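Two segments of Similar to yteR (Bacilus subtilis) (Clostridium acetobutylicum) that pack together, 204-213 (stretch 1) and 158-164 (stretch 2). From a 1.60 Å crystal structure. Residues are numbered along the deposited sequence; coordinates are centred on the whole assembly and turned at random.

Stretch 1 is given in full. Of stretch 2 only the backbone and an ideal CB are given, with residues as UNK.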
# COMPACT_ATOMS: atom_id res chain seq x y z
N TRP A 204 1.08 3.66 2.53
CA TRP A 204 1.57 3.11 1.27
C TRP A 204 3.09 3.18 1.21
O TRP A 204 3.76 2.23 0.82
CB TRP A 204 1.03 3.88 0.08
CG TRP A 204 -0.46 3.71 -0.24
CD1 TRP A 204 -1.35 4.72 -0.50
CD2 TRP A 204 -1.20 2.48 -0.39
NE1 TRP A 204 -2.58 4.20 -0.80
CE2 TRP A 204 -2.52 2.83 -0.72
CE3 TRP A 204 -0.88 1.13 -0.28
CZ2 TRP A 204 -3.52 1.89 -0.92
CZ3 TRP A 204 -1.88 0.20 -0.49
CH2 TRP A 204 -3.17 0.58 -0.82
N TYR A 205 3.64 4.34 1.58
CA TYR A 205 5.07 4.55 1.44
C TYR A 205 5.86 3.65 2.39
O TYR A 205 6.89 3.08 1.99
CB TYR A 205 5.44 6.02 1.65
CG TYR A 205 6.85 6.36 1.24
CD1 TYR A 205 7.25 6.34 -0.08
CD2 TYR A 205 7.78 6.75 2.19
CE1 TYR A 205 8.57 6.66 -0.46
CE2 TYR A 205 9.08 7.09 1.82
CZ TYR A 205 9.46 7.03 0.51
OH TYR A 205 10.74 7.33 0.15
N VAL A 206 5.42 3.52 3.65
CA VAL A 206 6.16 2.63 4.55
C VAL A 206 6.02 1.15 4.19
O VAL A 206 6.98 0.38 4.31
CB VAL A 206 5.90 2.90 6.06
CG1 VAL A 206 6.39 4.28 6.42
CG2 VAL A 206 4.45 2.74 6.44
N MET A 207 4.85 0.72 3.72
CA MET A 207 4.73 -0.63 3.21
C MET A 207 5.65 -0.84 2.01
O MET A 207 6.30 -1.88 1.89
CB MET A 207 3.33 -0.98 2.77
CG MET A 207 3.20 -2.40 2.43
SD MET A 207 1.49 -2.77 2.10
CE MET A 207 0.88 -2.29 3.63
N ALA A 208 5.65 0.14 1.11
CA ALA A 208 6.47 0.08 -0.09
C ALA A 208 7.93 -0.08 0.27
O ALA A 208 8.64 -0.88 -0.35
CB ALA A 208 6.26 1.30 -0.94
N LEU A 209 8.40 0.68 1.26
CA LEU A 209 9.78 0.57 1.70
C LEU A 209 10.08 -0.83 2.25
O LEU A 209 11.05 -1.48 1.84
CB LEU A 209 10.12 1.64 2.73
CG LEU A 209 10.25 3.08 2.21
CD1 LEU A 209 10.12 4.09 3.33
CD2 LEU A 209 11.61 3.25 1.56
N ALA A 210 9.27 -1.28 3.19
CA ALA A 210 9.50 -2.58 3.81
C ALA A 210 9.51 -3.70 2.76
O ALA A 210 10.36 -4.58 2.79
CB ALA A 210 8.46 -2.87 4.89
N ASP A 211 8.56 -3.67 1.84
CA ASP A 211 8.42 -4.73 0.86
C ASP A 211 9.50 -4.66 -0.22
O ASP A 211 9.90 -5.69 -0.79
CB ASP A 211 7.05 -4.67 0.21
CG ASP A 211 5.90 -4.97 1.16
OD1 ASP A 211 6.13 -5.45 2.30
OD2 ASP A 211 4.73 -4.77 0.73
N THR A 212 9.98 -3.45 -0.52
CA THR A 212 11.03 -3.31 -1.52
C THR A 212 12.41 -3.69 -0.96
O THR A 212 13.18 -4.42 -1.58
CB THR A 212 11.07 -1.88 -2.09
OG1 THR A 212 9.88 -1.66 -2.85
CG2 THR A 212 12.27 -1.65 -2.99
N ILE A 213 12.69 -3.23 0.26
CA ILE A 213 13.98 -3.52 0.85
C ILE A 213 14.13 -5.03 0.95
O ILE A 213 15.22 -5.57 0.74
CB ILE A 213 14.13 -2.87 2.25
CG1 ILE A 213 14.08 -1.35 2.16
CG2 ILE A 213 15.44 -3.30 2.92
CD1 ILE A 213 13.77 -0.66 3.49
N UNK A 158 13.81 5.88 -7.32
CA UNK A 158 12.46 6.43 -7.21
C UNK A 158 12.06 6.67 -5.76
O UNK A 158 11.46 7.69 -5.43
CB UNK A 158 11.45 5.49 -7.88
N UNK A 159 12.40 5.74 -4.87
CA UNK A 159 12.15 5.96 -3.45
C UNK A 159 12.92 7.14 -2.89
O UNK A 159 12.38 7.90 -2.09
CB UNK A 159 12.50 4.70 -2.66
N UNK A 160 14.18 7.27 -3.30
CA UNK A 160 15.04 8.33 -2.77
C UNK A 160 14.58 9.72 -3.23
O UNK A 160 14.55 10.65 -2.45
CB UNK A 160 16.49 8.09 -3.20
N UNK A 161 14.23 9.83 -4.49
CA UNK A 161 13.76 11.10 -5.04
C UNK A 161 12.40 11.46 -4.43
O UNK A 161 12.12 12.62 -4.17
CB UNK A 161 13.66 11.03 -6.57
N UNK A 162 11.55 10.46 -4.22
CA UNK A 162 10.26 10.72 -3.61
C UNK A 162 10.44 11.29 -2.21
O UNK A 162 9.80 12.27 -1.84
CB UNK A 162 9.42 9.44 -3.56
N UNK A 163 11.32 10.71 -1.42
CA UNK A 163 11.54 11.25 -0.10
C UNK A 163 12.13 12.67 -0.17
O UNK A 163 11.72 13.55 0.59
CB UNK A 163 12.46 10.32 0.69
N UNK A 164 13.05 12.92 -1.10
CA UNK A 164 13.66 14.24 -1.24
C UNK A 164 12.60 15.30 -1.52
O UNK A 164 12.62 16.38 -0.93
CB UNK A 164 14.71 14.23 -2.36

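Both stretches are helical, and they run nearly antiparallel, at 152°, with their axes 11.9 Å apart at closest approach. At that spacing the backbones do not touch, so side chains must bridge the gap.

At position 158 the ideal CB has nothing of stretch 1 within 5.5 Å, and the helical backbone suits most residues, glycine and proline being the weaker choices within a helix. Many residues would serve. It is Q158, whose amide is hydrogen-bonded elsewhere in the structure.

Position 159 is the decisive one. Its CA lies 7.8 Å from the CA of L209, the nearest such pair across the stretches. CA-to-CB points sideways, yet the ideal CB is 4.2 Å from Y205 OH and 4.5 Å from L209 CD2, and beyond it lies a hollow lined by Y205, A208, L209 and T212. The small A208 leaves room at its floor. A long apolar chain such as leucine, methionine or phenylalanine could reach in; alanine would leave the hollow largely unfilled. The residue is F159, with chi1 in the m well, and its ring is a knob among those four side chains. F159 CE1 meets A208 CB at 3.6 Å, at the ring edge, while F159 CD1 lies 3.6 Å from L209 CD2 and F159 CZ 3.4 Å from T212 OG1. T212 OG1 is already engaged, donating to A208 O of its own helix at 2.9 Å. The rings of Y205 and F159 pair obliquely, planes at 40°. The backbone contributes too: Y205 OH donates a hydrogen bond to F159 O at 2.8 Å, a link available whatever the side chain, although this oxygen also accepts from the amide of position 163.

Positions 160 and 161 point away from stretch 1, which therefore sets no demand on them. Branched residues are tolerated in a helix, and both are isoleucine, I160 and I161.

At position 162 CA-to-CB points toward stretch 1, and the ideal CB is 4.3 Å from Y205 CE1. With the ring so near, a compact residue such as alanine, serine, valine or threonine fits readily. T162 CG2 lies 3.9 Å from Y205 CE1, and the hydroxyl is satisfied within its own helix, T162 OG1 donating to Q158 O at 2.8 Å.

Position 163 has its ideal CB just 3.5 Å from Y205 OH, but CA-to-CB is sideways. Alanine would fit beside the hydroxyl; glutamate, glutamine or lysine would also serve, since their ends can lead away. E163 suits because its CB makes the contact while its end leads away, so its carboxylate need find no partner in stretch 1.

Position 164 is out of reach, suiting many residues; K164 extends there without touching stretch 1.

Stretch 2, residues 158-164: QFIITEK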
# COMPACT_ATOMS: atom_id res chain seq x y z
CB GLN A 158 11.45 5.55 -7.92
CG GLN A 158 11.77 5.47 -9.41
CD GLN A 158 10.58 5.16 -10.25
OE1 GLN A 158 9.50 5.72 -10.05
NE2 GLN A 158 10.77 4.25 -11.21
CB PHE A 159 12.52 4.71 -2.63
CG PHE A 159 11.47 3.65 -2.68
CD1 PHE A 159 10.43 3.66 -1.79
CD2 PHE A 159 11.51 2.66 -3.65
CE1 PHE A 159 9.44 2.70 -1.83
CE2 PHE A 159 10.52 1.69 -3.71
CZ PHE A 159 9.49 1.71 -2.80
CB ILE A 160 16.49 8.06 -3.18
CG1 ILE A 160 17.02 6.86 -2.38
CG2 ILE A 160 17.38 9.27 -2.93
CD1 ILE A 160 18.31 6.24 -2.92
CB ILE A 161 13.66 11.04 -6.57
CG1 ILE A 161 15.04 10.89 -7.19
CG2 ILE A 161 12.95 12.28 -7.14
CD1 ILE A 161 16.01 12.00 -6.89
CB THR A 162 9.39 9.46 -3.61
OG1 THR A 162 9.12 9.09 -4.96
CG2 THR A 162 8.08 9.67 -2.87
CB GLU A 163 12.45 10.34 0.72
CG GLU A 163 12.59 10.75 2.17
CD GLU A 163 13.88 11.48 2.49
OE1 GLU A 163 14.59 11.95 1.57
OE2 GLU A 163 14.18 11.61 3.69
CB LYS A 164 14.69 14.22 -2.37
CG LYS A 164 15.33 15.58 -2.63
CD LYS A 164 16.34 15.51 -3.76
CE LYS A 164 17.15 16.79 -3.84
NZ LYS A 164 16.55 17.83 -4.72
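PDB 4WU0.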